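Local coordinates for protein saframycin Mx1 synthetase B (PDB 3KXW) that belongs to the AMP-binding (ANL) superfamily and holds 5'-O-[(S)-(dodecanoyloxy)(hydroxy)phosphoryl]adenosine in a ligand pocket, at residues D47-A52 with I151-S156; C85-C90 with S157-T162; S289-A294 with F316-E321; H484-C489 with V504-K509; T539-P544 with L570-T575. All coordinates share one frame; numbering follows the deposited sequence.

Contact 1: residues D47-A52 with I151-S156; sequences DQHAKA and IELNRS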
# COMPACT_ATOMS: atom_id res chain seq x y z
N ASP A 47 8.95 20.56 -12.18
CA ASP A 47 10.38 20.87 -12.17
C ASP A 47 10.69 22.20 -11.43
O ASP A 47 11.64 22.28 -10.62
CB ASP A 47 10.86 20.93 -13.63
CG ASP A 47 12.33 21.25 -13.78
OD1 ASP A 47 13.17 20.53 -13.21
OD2 ASP A 47 12.64 22.20 -14.52
N GLN A 48 9.91 23.25 -11.70
CA GLN A 48 10.16 24.53 -11.02
C GLN A 48 9.94 24.44 -9.49
O GLN A 48 10.76 24.94 -8.71
CB GLN A 48 9.34 25.70 -11.62
CG GLN A 48 9.83 26.18 -13.01
CD GLN A 48 11.32 26.49 -13.05
OE1 GLN A 48 12.09 25.84 -13.76
NE2 GLN A 48 11.73 27.51 -12.31
N HIS A 49 8.84 23.81 -9.07
CA HIS A 49 8.60 23.60 -7.63
C HIS A 49 9.70 22.78 -6.97
O HIS A 49 10.20 23.14 -5.91
CB HIS A 49 7.22 22.97 -7.37
CG HIS A 49 6.09 23.94 -7.49
ND1 HIS A 49 5.82 24.88 -6.51
CD2 HIS A 49 5.19 24.15 -8.47
CE1 HIS A 49 4.79 25.62 -6.88
NE2 HIS A 49 4.39 25.20 -8.07
N ALA A 50 10.09 21.68 -7.61
CA ALA A 50 11.18 20.84 -7.11
C ALA A 50 12.48 21.62 -6.93
O ALA A 50 13.17 21.48 -5.90
CB ALA A 50 11.38 19.61 -8.01
N LYS A 51 12.82 22.44 -7.92
CA LYS A 51 14.01 23.29 -7.82
C LYS A 51 13.91 24.29 -6.68
O LYS A 51 14.88 24.47 -5.93
CB LYS A 51 14.27 24.02 -9.14
CG LYS A 51 14.72 23.07 -10.25
CD LYS A 51 14.54 23.69 -11.64
CE LYS A 51 15.53 23.09 -12.62
NZ LYS A 51 15.12 23.33 -14.02
N ALA A 52 12.75 24.94 -6.55
CA ALA A 52 12.53 25.90 -5.47
C ALA A 52 12.69 25.25 -4.09
O ALA A 52 13.29 25.81 -3.17
CB ALA A 52 11.15 26.54 -5.60
N ILE A 151 7.81 28.58 0.59
CA ILE A 151 8.76 28.42 -0.51
C ILE A 151 8.24 29.03 -1.84
O ILE A 151 7.28 28.55 -2.42
CB ILE A 151 9.15 26.93 -0.69
CG1 ILE A 151 9.76 26.42 0.61
CG2 ILE A 151 10.10 26.78 -1.85
CD1 ILE A 151 10.12 24.93 0.62
N GLU A 152 8.91 30.09 -2.29
CA GLU A 152 8.52 30.82 -3.49
C GLU A 152 9.27 30.35 -4.74
O GLU A 152 10.45 29.96 -4.67
CB GLU A 152 8.78 32.32 -3.30
CG GLU A 152 7.89 32.96 -2.25
CD GLU A 152 6.51 33.30 -2.79
OE1 GLU A 152 6.36 33.45 -4.03
OE2 GLU A 152 5.56 33.42 -1.97
N LEU A 153 8.59 30.43 -5.88
CA LEU A 153 9.17 30.05 -7.16
C LEU A 153 10.38 30.91 -7.55
O LEU A 153 11.20 30.50 -8.37
CB LEU A 153 8.09 30.06 -8.25
CG LEU A 153 7.12 28.86 -8.20
CD1 LEU A 153 5.85 29.05 -9.06
CD2 LEU A 153 7.82 27.54 -8.58
N ASN A 154 10.51 32.09 -6.95
CA ASN A 154 11.70 32.90 -7.21
C ASN A 154 12.98 32.27 -6.64
O ASN A 154 14.07 32.80 -6.85
CB ASN A 154 11.53 34.35 -6.72
CG ASN A 154 11.40 34.45 -5.21
OD1 ASN A 154 11.79 33.53 -4.48
ND2 ASN A 154 10.83 35.57 -4.73
N ARG A 155 12.86 31.15 -5.93
CA ARG A 155 14.06 30.43 -5.49
C ARG A 155 14.55 29.39 -6.50
O ARG A 155 15.69 28.93 -6.40
CB ARG A 155 13.85 29.76 -4.12
CG ARG A 155 13.20 30.66 -3.09
CD ARG A 155 14.17 31.39 -2.16
NE ARG A 155 15.59 31.34 -2.51
CZ ARG A 155 16.27 32.29 -3.18
NH1 ARG A 155 15.66 33.39 -3.63
NH2 ARG A 155 17.56 32.12 -3.41
N SER A 156 13.69 29.01 -7.46
CA SER A 156 14.04 27.92 -8.39
C SER A 156 15.43 28.10 -9.00
O SER A 156 16.22 27.15 -9.06
CB SER A 156 12.99 27.77 -9.51
OG SER A 156 11.68 27.58 -8.98
O HOH W 1 10.29 29.32 -10.99
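The imidazole of His49 carries the methyl CD2 of Leu153 over the centre of one face, a CH-pi contact with CD2 3.9 Å from the ring centroid and close to the ring normal. The two residues join helix 43-59 to a 3-10 turn in the loop that follows strand 143-147, within the AMP-binding part of the chain. His49 starts out from the helix away from this turn; chi1 (-77°) sets CG anti to the carbonyl carbon, beside the backbone N, and the end of the side chain comes nearer the turn, where its ring meets the leucine. The same methyl also packs against CB and the carbonyl carbon of Gln48. The second flat group, the amide of Gln48, turns its nitrogen to Ser156: NE2 lies 3.1 Å from CB of Ser156, a snug approach. Water 1 takes the N-H of Gln48 NE2 at 2.7 Å and donates to Ser156 OG, tying the two polar tips together. The same hydroxyl OG of Ser156 lies 2.8 Å from Gln48 O, a hydrogen bond that is not settled, since this one proton has another acceptor within reach. Gln48 O is in any case used by the helix, since it accepts from Ala52 N. On the flank of the helix the extended Lys51 leads away from the turn to a salt bridge with Asp47, NZ reaching the syn side of OD2 at 2.8 Å, while Tyr87 packs against Lys51. Ala52 packs with its CB 3.6 Å from Glu152 O and 3.9 Å from CG2 of Ile151.

Contact 2: residues C85-C90 with S157-T162; sequences CLYAGC and SSWQPT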
# COMPACT_ATOMS: atom_id res chain seq x y z
N CYS A 85 13.22 17.00 -2.54
CA CYS A 85 14.25 16.27 -1.78
C CYS A 85 15.24 15.62 -2.72
O CYS A 85 16.45 15.72 -2.53
CB CYS A 85 13.66 15.19 -0.87
SG CYS A 85 12.77 15.82 0.53
N LEU A 86 14.74 14.92 -3.73
CA LEU A 86 15.63 14.24 -4.65
C LEU A 86 16.56 15.22 -5.38
O LEU A 86 17.75 14.93 -5.57
CB LEU A 86 14.86 13.39 -5.68
CG LEU A 86 13.96 12.26 -5.16
CD1 LEU A 86 13.65 11.23 -6.24
CD2 LEU A 86 14.52 11.62 -3.92
N TYR A 87 16.02 16.35 -5.83
CA TYR A 87 16.82 17.36 -6.51
C TYR A 87 17.94 17.90 -5.62
O TYR A 87 18.93 18.37 -6.14
CB TYR A 87 15.98 18.54 -6.95
CG TYR A 87 15.24 18.41 -8.27
CD1 TYR A 87 14.38 17.35 -8.53
CD2 TYR A 87 15.35 19.41 -9.23
CE1 TYR A 87 13.66 17.28 -9.74
CE2 TYR A 87 14.66 19.34 -10.44
CZ TYR A 87 13.81 18.28 -10.68
OH TYR A 87 13.12 18.27 -11.89
N ALA A 88 17.74 17.87 -4.31
CA ALA A 88 18.79 18.31 -3.38
C ALA A 88 19.76 17.19 -3.01
O ALA A 88 20.70 17.41 -2.24
CB ALA A 88 18.16 18.90 -2.13
N GLY A 89 19.54 15.99 -3.53
CA GLY A 89 20.34 14.84 -3.16
C GLY A 89 20.05 14.35 -1.75
O GLY A 89 20.81 13.57 -1.18
N CYS A 90 18.94 14.81 -1.18
CA CYS A 90 18.54 14.39 0.16
C CYS A 90 17.67 13.13 0.08
O CYS A 90 17.07 12.85 -0.95
CB CYS A 90 17.78 15.53 0.87
SG CYS A 90 18.83 17.01 1.17
N SER A 157 15.74 29.31 -9.47
CA SER A 157 16.98 29.52 -10.21
C SER A 157 18.18 29.46 -9.28
O SER A 157 19.32 29.44 -9.73
CB SER A 157 16.97 30.86 -10.98
OG SER A 157 17.04 31.96 -10.09
N SER A 158 17.93 29.44 -7.97
CA SER A 158 19.03 29.34 -7.03
C SER A 158 19.49 27.89 -6.79
O SER A 158 20.49 27.66 -6.10
CB SER A 158 18.69 30.02 -5.71
OG SER A 158 18.75 31.44 -5.85
N TRP A 159 18.78 26.92 -7.36
CA TRP A 159 19.11 25.52 -7.07
C TRP A 159 20.51 25.15 -7.58
O TRP A 159 20.88 25.53 -8.68
CB TRP A 159 18.05 24.59 -7.67
CG TRP A 159 18.42 23.12 -7.67
CD1 TRP A 159 18.64 22.33 -6.58
CD2 TRP A 159 18.58 22.28 -8.82
NE1 TRP A 159 18.94 21.05 -6.98
CE2 TRP A 159 18.90 20.99 -8.35
CE3 TRP A 159 18.49 22.49 -10.20
CZ2 TRP A 159 19.14 19.92 -9.21
CZ3 TRP A 159 18.72 21.42 -11.06
CH2 TRP A 159 19.04 20.15 -10.56
N GLN A 160 21.28 24.43 -6.77
CA GLN A 160 22.58 23.93 -7.23
C GLN A 160 22.53 22.42 -7.42
O GLN A 160 22.43 21.69 -6.44
CB GLN A 160 23.67 24.28 -6.21
CG GLN A 160 23.82 25.78 -5.97
CD GLN A 160 24.72 26.46 -6.99
OE1 GLN A 160 25.18 25.82 -7.95
NE2 GLN A 160 24.98 27.75 -6.80
N PRO A 161 22.61 21.95 -8.67
CA PRO A 161 22.61 20.51 -8.96
C PRO A 161 23.71 19.81 -8.16
O PRO A 161 24.80 20.37 -8.01
CB PRO A 161 22.92 20.42 -10.46
CG PRO A 161 22.65 21.81 -11.00
CD PRO A 161 22.86 22.77 -9.87
N THR A 162 23.42 18.62 -7.64
CA THR A 162 24.41 17.84 -6.92
C THR A 162 24.87 16.72 -7.85
O THR A 162 24.32 16.56 -8.93
CB THR A 162 23.84 17.27 -5.59
OG1 THR A 162 22.82 16.32 -5.87
CG2 THR A 162 23.25 18.39 -4.74
O HOH W 2 20.93 17.11 -7.51
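A Schellman motif ends helix 76-87, and the carbonyl of Tyr87, in the last turn, receives the indole N-H of Trp159 from the loop before strand 169-174. Gly89 turns the chain with a positive phi while Cys90 N and Gly89 N bond back to Cys85 O and Leu86 O. Trp159 NE1 donates to Tyr87 O over 2.8 Å, bent to 144° at the hydrogen. The oxygen lies in the plane of the indole, but seen from the carbonyl the donor is well above the peptide plane, 59° out of it. In Trp159, CG is anti to the backbone N. One indole face carries Pro161 N over its centre. The opposite face meets the edge of the Tyr87 ring in a tilted edge-to-face pair, centroids of the Tyr87 ring and the six-membered Trp159 ring 5.2 Å apart and planes at 51°, with Tyr87 CD2 3.8 Å from Trp159 CZ2. At its far end the tyrosine is held by Asp47 of helix 43-59, to which its OH is hydrogen-bonded. Tyr87 O has a further donor, water 2, at 2.7 Å; the water in turn accepts the backbone N-H of Thr162, so one carbonyl serves both ends of the 159-162 bend. Beyond the water, Thr162 packs its CG2 3.7 Å from Ala88 O.

Contact 3: residues S289-A294 with F316-E321; sequences SSWVTA and FGFRKE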
# COMPACT_ATOMS: atom_id res chain seq x y z
N SER A 289 -15.13 0.99 -19.71
CA SER A 289 -14.48 0.36 -20.87
C SER A 289 -13.02 0.76 -21.07
O SER A 289 -12.26 -0.01 -21.64
CB SER A 289 -15.28 0.59 -22.16
OG SER A 289 -15.55 1.97 -22.34
N SER A 290 -12.64 1.97 -20.65
CA SER A 290 -11.26 2.44 -20.79
C SER A 290 -10.29 1.67 -19.90
O SER A 290 -9.07 1.65 -20.16
CB SER A 290 -11.14 3.95 -20.48
OG SER A 290 -11.36 4.25 -19.10
N TRP A 291 -10.83 1.09 -18.83
CA TRP A 291 -10.05 0.51 -17.73
C TRP A 291 -9.54 -0.88 -18.11
O TRP A 291 -10.22 -1.88 -17.87
CB TRP A 291 -10.94 0.47 -16.47
CG TRP A 291 -10.22 0.17 -15.17
CD1 TRP A 291 -8.87 0.11 -14.96
CD2 TRP A 291 -10.83 -0.09 -13.91
NE1 TRP A 291 -8.61 -0.20 -13.64
CE2 TRP A 291 -9.80 -0.32 -12.97
CE3 TRP A 291 -12.16 -0.17 -13.47
CZ2 TRP A 291 -10.06 -0.60 -11.63
CZ3 TRP A 291 -12.41 -0.46 -12.15
CH2 TRP A 291 -11.37 -0.66 -11.24
N VAL A 292 -8.37 -0.95 -18.73
CA VAL A 292 -7.87 -2.21 -19.27
C VAL A 292 -6.93 -2.98 -18.35
O VAL A 292 -6.71 -4.16 -18.57
CB VAL A 292 -7.18 -2.03 -20.65
CG1 VAL A 292 -8.15 -1.43 -21.65
CG2 VAL A 292 -5.89 -1.19 -20.53
N THR A 293 -6.42 -2.32 -17.31
CA THR A 293 -5.58 -2.98 -16.32
C THR A 293 -6.04 -2.57 -14.93
O THR A 293 -5.81 -1.44 -14.48
CB THR A 293 -4.11 -2.61 -16.46
OG1 THR A 293 -3.67 -2.94 -17.78
CG2 THR A 293 -3.25 -3.37 -15.44
N ALA A 294 -6.71 -3.49 -14.26
CA ALA A 294 -7.20 -3.27 -12.89
C ALA A 294 -6.31 -4.11 -12.01
O ALA A 294 -6.57 -5.31 -11.80
CB ALA A 294 -8.65 -3.73 -12.77
N PHE A 316 -21.48 -2.24 -16.93
CA PHE A 316 -20.97 -0.89 -17.15
C PHE A 316 -19.59 -0.86 -17.79
O PHE A 316 -18.83 0.07 -17.57
CB PHE A 316 -21.01 -0.08 -15.86
CG PHE A 316 -22.38 -0.02 -15.27
CD1 PHE A 316 -23.25 1.00 -15.59
CD2 PHE A 316 -22.83 -1.06 -14.45
CE1 PHE A 316 -24.54 1.02 -15.05
CE2 PHE A 316 -24.11 -1.05 -13.92
CZ PHE A 316 -24.97 -0.01 -14.23
N GLY A 317 -19.28 -1.89 -18.58
CA GLY A 317 -18.10 -1.88 -19.42
C GLY A 317 -16.86 -2.51 -18.80
O GLY A 317 -15.83 -2.63 -19.46
N PHE A 318 -16.96 -2.92 -17.54
CA PHE A 318 -15.82 -3.59 -16.92
C PHE A 318 -15.65 -5.01 -17.46
O PHE A 318 -16.61 -5.77 -17.48
CB PHE A 318 -15.91 -3.61 -15.38
CG PHE A 318 -14.69 -4.23 -14.74
CD1 PHE A 318 -13.52 -3.48 -14.58
CD2 PHE A 318 -14.68 -5.56 -14.35
CE1 PHE A 318 -12.38 -4.05 -14.02
CE2 PHE A 318 -13.55 -6.15 -13.80
CZ PHE A 318 -12.38 -5.40 -13.63
N ARG A 319 -14.43 -5.37 -17.86
CA ARG A 319 -14.16 -6.72 -18.35
C ARG A 319 -13.24 -7.47 -17.40
O ARG A 319 -12.28 -6.91 -16.89
CB ARG A 319 -13.52 -6.67 -19.75
CG ARG A 319 -14.52 -6.35 -20.87
CD ARG A 319 -13.88 -6.36 -22.27
NE ARG A 319 -13.33 -7.67 -22.59
CZ ARG A 319 -12.04 -7.99 -22.50
NH1 ARG A 319 -11.14 -7.08 -22.15
NH2 ARG A 319 -11.64 -9.22 -22.80
N LYS A 320 -13.52 -8.74 -17.16
CA LYS A 320 -12.74 -9.47 -16.15
C LYS A 320 -11.28 -9.62 -16.56
O LYS A 320 -10.41 -9.77 -15.69
CB LYS A 320 -13.36 -10.84 -15.86
CG LYS A 320 -12.79 -11.54 -14.62
CD LYS A 320 -13.54 -12.85 -14.28
CE LYS A 320 -13.00 -13.50 -12.99
NZ LYS A 320 -13.64 -14.84 -12.69
N GLU A 321 -11.03 -9.59 -17.87
CA GLU A 321 -9.68 -9.72 -18.42
C GLU A 321 -8.80 -8.53 -17.99
O GLU A 321 -7.59 -8.59 -18.10
CB GLU A 321 -9.73 -9.76 -19.96
CG GLU A 321 -10.36 -11.02 -20.55
CD GLU A 321 -11.88 -11.05 -20.41
OE1 GLU A 321 -12.49 -9.99 -20.19
OE2 GLU A 321 -12.46 -12.16 -20.51
O HOH W 3 -12.73 -2.84 -18.42
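Ser289 and Gly317 approach backbone to backbone through a carbon donor: CA of Ser289 lies 3.6 Å from Gly317 O, in a CA-H...O contact of the kind usually seen between strands. Beside it the two segments share water 3, which accepts from Arg319 N at 3.1 Å and lies 2.7 Å from Trp291 O, where its proton has other acceptors to choose from. The body of the contact is aromatic. Phe318, with CG anti to its backbone N (chi1 -177°), presents its edge to one face of Trp291; the ring centroid is 5.3 Å from that of the six-membered indole ring, with planes at 63°, and CD1 of Phe318 lies 3.7 Å from Trp291 CE3. Ala294 CB sits on the same indole face, toward its rim, and also in the plane of the phenyl ring at its edge, 3.9 Å from Phe318 CE1. The N-H of the indole is turned to Ser264 O. Helix 303-313 lends Phe309 to this cluster, edge-to-face with Phe318. The helix belongs to a beta-alpha-beta crossover between the parallel neighbours 293-296 and 323-328, and the contact joins the run-in of both strands. The side chain of Trp291 is about 10 Å from the bound 5'-O-[(S)-(dodecanoyloxy)(hydroxy)phosphoryl]adenosine. The chemistry of the contact implies a junction held by ring-edge and apolar packing and one CA-H...O contact, with a water bridging Trp291 O and Arg319 N.

Contact 4: residues H484-C489 with V504-K509; sequences HVLGKC and VMCEVK
Glu507 fills the hollow that Gly487 leaves along the edge of the neighbouring strand. Its extended chain runs beside Lys488, both side chains pointing the same way, and brings OE1 to 3.6 Å from the glycine CA. There OE1 accepts the N-H of Lys488 at 2.8 Å, nearly straight at hydrogen but from above the carboxylate plane, while the other oxygen, OE2, takes Met548 N; this buried acid is thus held at both tips. Its backbone is gripped as well, Glu507 O accepting from Gly487 N and Glu507 N donating to Lys488 O at 2.8 Å. Leu486 sets out away from the other strand overall, yet its CD2 enters the notch between Cys506 CB and Val508 CG1, 4.0 Å from each of them. Cys489 and Cys506 share a face as an antiparallel non-hydrogen-bonded pair, Cys489 CB 4.1 Å from Cys506 SG. At the open end of the hairpin Lys509, extended beyond CG, lies over carbonyls of the 3-10 turn and the start of the strand: its CE passes 3.5 Å from Leu486 O and its NZ donates to His484 O at 2.9 Å. Lys509 N meanwhile donates to Val485 O. The register slips by one residue between Leu486 and Cys489, so a beta bulge interrupts the antiparallel hairpin of strands 486-496 and 499-508, within the region of the Disco-interacting protein 2-like AMP domain family.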
# COMPACT_ATOMS: atom_id res chain seq x y z
N HIS A 484 -19.29 6.58 21.77
CA HIS A 484 -20.54 7.07 22.35
C HIS A 484 -21.79 6.19 22.09
O HIS A 484 -22.79 6.34 22.78
CB HIS A 484 -20.81 8.52 21.92
CG HIS A 484 -19.87 9.51 22.55
ND1 HIS A 484 -19.89 9.80 23.90
CD2 HIS A 484 -18.90 10.28 22.01
CE1 HIS A 484 -18.97 10.71 24.16
NE2 HIS A 484 -18.35 11.01 23.04
N VAL A 485 -21.72 5.28 21.12
CA VAL A 485 -22.85 4.40 20.84
C VAL A 485 -22.49 2.95 21.20
O VAL A 485 -23.28 2.04 20.97
CB VAL A 485 -23.34 4.47 19.36
CG1 VAL A 485 -23.62 5.90 18.95
CG2 VAL A 485 -22.30 3.82 18.39
N LEU A 486 -21.31 2.76 21.78
CA LEU A 486 -20.83 1.41 22.07
C LEU A 486 -20.60 1.18 23.55
O LEU A 486 -20.55 2.12 24.36
CB LEU A 486 -19.48 1.17 21.39
CG LEU A 486 -19.37 1.44 19.90
CD1 LEU A 486 -17.91 1.20 19.42
CD2 LEU A 486 -20.38 0.61 19.15
N GLY A 487 -20.42 -0.10 23.90
CA GLY A 487 -19.92 -0.48 25.20
C GLY A 487 -18.46 -0.84 25.02
O GLY A 487 -17.67 -0.04 24.50
N LYS A 488 -18.12 -2.06 25.42
CA LYS A 488 -16.78 -2.60 25.24
C LYS A 488 -16.53 -3.17 23.83
O LYS A 488 -17.47 -3.45 23.08
CB LYS A 488 -16.47 -3.65 26.31
CG LYS A 488 -16.36 -3.06 27.72
CD LYS A 488 -15.32 -1.96 27.76
CE LYS A 488 -14.94 -1.62 29.17
NZ LYS A 488 -16.17 -1.36 29.99
N CYS A 489 -15.27 -3.34 23.48
CA CYS A 489 -14.94 -3.86 22.17
C CYS A 489 -13.71 -4.79 22.23
O CYS A 489 -12.96 -4.79 23.21
CB CYS A 489 -14.67 -2.72 21.18
SG CYS A 489 -13.07 -1.86 21.40
N VAL A 504 -13.61 -7.40 14.35
CA VAL A 504 -13.84 -6.45 15.43
C VAL A 504 -15.21 -6.75 16.01
O VAL A 504 -16.17 -6.88 15.27
CB VAL A 504 -13.82 -5.00 14.92
CG1 VAL A 504 -14.33 -4.04 16.00
CG2 VAL A 504 -12.40 -4.61 14.43
N MSE A 505 -15.30 -6.89 17.33
CA MSE A 505 -16.60 -7.10 17.97
C MSE A 505 -16.89 -5.95 18.93
O MSE A 505 -16.03 -5.60 19.73
CB MSE A 505 -16.62 -8.43 18.74
CG MSE A 505 -17.98 -8.81 19.28
SE MSE A 505 -17.90 -10.59 20.13
CE MSE A 505 -17.66 -11.67 18.50
N CYS A 506 -18.10 -5.39 18.87
CA CYS A 506 -18.45 -4.25 19.72
C CYS A 506 -19.77 -4.48 20.40
O CYS A 506 -20.72 -4.91 19.76
CB CYS A 506 -18.61 -2.97 18.87
SG CYS A 506 -17.18 -2.52 17.92
N GLU A 507 -19.84 -4.19 21.69
CA GLU A 507 -21.15 -4.06 22.35
C GLU A 507 -21.77 -2.75 21.85
O GLU A 507 -21.05 -1.77 21.63
CB GLU A 507 -20.98 -3.96 23.85
CG GLU A 507 -20.33 -5.17 24.49
CD GLU A 507 -20.17 -4.98 26.01
OE1 GLU A 507 -20.10 -3.82 26.47
OE2 GLU A 507 -20.12 -6.00 26.73
N VAL A 508 -23.08 -2.74 21.64
CA VAL A 508 -23.76 -1.50 21.29
C VAL A 508 -24.71 -1.16 22.41
O VAL A 508 -25.38 -2.04 22.96
CB VAL A 508 -24.52 -1.59 19.93
CG1 VAL A 508 -23.53 -1.80 18.77
CG2 VAL A 508 -25.51 -2.72 19.95
N LYS A 509 -24.76 0.12 22.79
CA LYS A 509 -25.68 0.54 23.84
C LYS A 509 -27.12 0.19 23.48
O LYS A 509 -27.86 -0.28 24.33
CB LYS A 509 -25.59 2.05 24.11
CG LYS A 509 -24.24 2.52 24.67
CD LYS A 509 -24.21 4.03 24.84
CE LYS A 509 -22.88 4.48 25.41
NZ LYS A 509 -22.90 5.95 25.63

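Contact 5: residues T539-P544 with L570-T575; sequences TIVLIP and LPIVAT
Val541 and Ile572 stand at about a right angle to each other, CG1 of the valine touching CD1 of the isoleucine at 3.9 Å. Val541 has CG1 anti to its backbone N (chi1 -172°), and the same methyl also borders the OG1 of Thr575, its antiparallel non-hydrogen-bonded partner on this face of the sheet. Helix 554-567 covers that face, with Leu565 against Val541. Leu542 and Ala574 point to the opposite face, where helix 515-533 brings Phe522 to the leucine. Next along, Val573 and Pro544 slide past each other in opposite directions, and CG2 of Val573 lies 3.9 Å from Pro544 CD. Pro544 also meets Pro571, the two rings set at a slant, CD of Pro544 against CB of Pro571 at 4.1 Å. Ile543 lays CG2 on the carbonyl of Pro571, 3.3 Å from its O, and reaches Leu570 CD2 beyond. In the backbone, Val573 and Ala574 both face Leu542 in a classic beta bulge. Leu542 N donates almost straight to Ala574 O at 2.9 Å, while Leu542 O takes Val573 N at 2.8 Å and, weakly, Ala574 N at 3.4 Å. The arrangement thus starts the edge strand 574-577 alongside strand 539-544. Its chemistry is uneven: one carbonyl, Leu542 O, collects two N-H groups, whereas Pro571 O is buried without a polar partner in the model and meets aliphatic carbons of Ile543 and Pro544 instead.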
# COMPACT_ATOMS: atom_id res chain seq x y z
N THR A 539 -14.46 -8.45 9.22
CA THR A 539 -15.67 -8.88 9.87
C THR A 539 -15.94 -7.99 11.07
O THR A 539 -15.04 -7.71 11.86
CB THR A 539 -15.53 -10.35 10.37
OG1 THR A 539 -15.20 -11.22 9.28
CG2 THR A 539 -16.81 -10.82 11.02
N ILE A 540 -17.18 -7.54 11.21
CA ILE A 540 -17.56 -6.79 12.41
C ILE A 540 -18.78 -7.43 13.02
O ILE A 540 -19.75 -7.70 12.32
CB ILE A 540 -17.90 -5.31 12.09
CG1 ILE A 540 -16.70 -4.64 11.42
CG2 ILE A 540 -18.30 -4.56 13.37
CD1 ILE A 540 -16.98 -3.24 10.95
N VAL A 541 -18.74 -7.65 14.34
CA VAL A 541 -19.88 -8.26 15.03
C VAL A 541 -20.38 -7.33 16.14
O VAL A 541 -19.58 -6.85 16.95
CB VAL A 541 -19.50 -9.62 15.69
CG1 VAL A 541 -20.74 -10.29 16.23
CG2 VAL A 541 -18.82 -10.54 14.68
N LEU A 542 -21.69 -7.12 16.18
CA LEU A 542 -22.32 -6.25 17.16
C LEU A 542 -23.08 -7.15 18.13
O LEU A 542 -23.76 -8.07 17.70
CB LEU A 542 -23.28 -5.25 16.48
CG LEU A 542 -22.69 -4.31 15.41
CD1 LEU A 542 -23.72 -3.28 14.89
CD2 LEU A 542 -21.42 -3.57 15.89
N ILE A 543 -22.94 -6.87 19.42
CA ILE A 543 -23.65 -7.62 20.46
C ILE A 543 -24.20 -6.63 21.49
O ILE A 543 -23.78 -5.48 21.52
CB ILE A 543 -22.70 -8.63 21.12
CG1 ILE A 543 -21.57 -7.91 21.86
CG2 ILE A 543 -22.14 -9.61 20.06
CD1 ILE A 543 -20.79 -8.83 22.77
N PRO A 544 -25.12 -7.09 22.36
CA PRO A 544 -25.73 -6.19 23.35
C PRO A 544 -24.76 -5.74 24.44
O PRO A 544 -23.74 -6.38 24.69
CB PRO A 544 -26.84 -7.07 23.99
CG PRO A 544 -27.09 -8.17 23.01
CD PRO A 544 -25.72 -8.43 22.40
N LEU A 570 -22.95 -16.71 21.72
CA LEU A 570 -23.34 -15.38 22.17
C LEU A 570 -24.47 -14.70 21.39
O LEU A 570 -24.70 -14.97 20.20
CB LEU A 570 -22.13 -14.47 22.38
CG LEU A 570 -21.08 -14.21 21.31
CD1 LEU A 570 -21.72 -13.97 19.97
CD2 LEU A 570 -20.30 -13.00 21.76
N PRO A 571 -25.19 -13.80 22.07
CA PRO A 571 -26.29 -13.11 21.40
C PRO A 571 -25.67 -12.16 20.38
O PRO A 571 -24.78 -11.40 20.75
CB PRO A 571 -26.94 -12.29 22.53
CG PRO A 571 -26.29 -12.74 23.81
CD PRO A 571 -24.96 -13.30 23.44
N ILE A 572 -26.12 -12.22 19.14
CA ILE A 572 -25.58 -11.34 18.11
C ILE A 572 -26.64 -10.38 17.59
O ILE A 572 -27.73 -10.80 17.21
CB ILE A 572 -24.98 -12.15 16.93
CG1 ILE A 572 -23.69 -12.84 17.36
CG2 ILE A 572 -24.72 -11.25 15.74
CD1 ILE A 572 -22.94 -13.51 16.20
N VAL A 573 -26.32 -9.09 17.59
CA VAL A 573 -27.22 -8.07 17.07
C VAL A 573 -27.12 -8.01 15.55
O VAL A 573 -28.13 -7.98 14.85
CB VAL A 573 -26.89 -6.69 17.65
CG1 VAL A 573 -27.69 -5.59 16.93
CG2 VAL A 573 -27.12 -6.67 19.16
N ALA A 574 -25.89 -7.97 15.04
CA ALA A 574 -25.70 -7.97 13.59
C ALA A 574 -24.27 -8.31 13.27
O ALA A 574 -23.38 -8.17 14.11
CB ALA A 574 -26.09 -6.61 12.98
N THR A 575 -24.06 -8.76 12.04
CA THR A 575 -22.72 -9.08 11.57
C THR A 575 -22.53 -8.39 10.25
O THR A 575 -23.48 -8.29 9.47
CB THR A 575 -22.53 -10.61 11.41
OG1 THR A 575 -22.69 -11.24 12.69
CG2 THR A 575 -21.13 -10.96 10.89

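From the N terminus, contact 1 brings the loop after strand 143-147 back to helix 43-59, closing a loop of 98 residues. Contact 2 opens inside that loop, at the end of helix 76-87, and closes just past it, so the two cross, and they touch at Asp47 and Tyr87. Contact 3 follows in series, about 24 Å from contact 2 between nearest atoms, and closes a short crossover in another sheet of the same family region. Contacts 4 and 5 come later, again in series. They share one four-stranded sheet: contact 4 closes the hairpin, contact 5 adds the last strand, and strands 499-508 and 539-544 lie side by side between them.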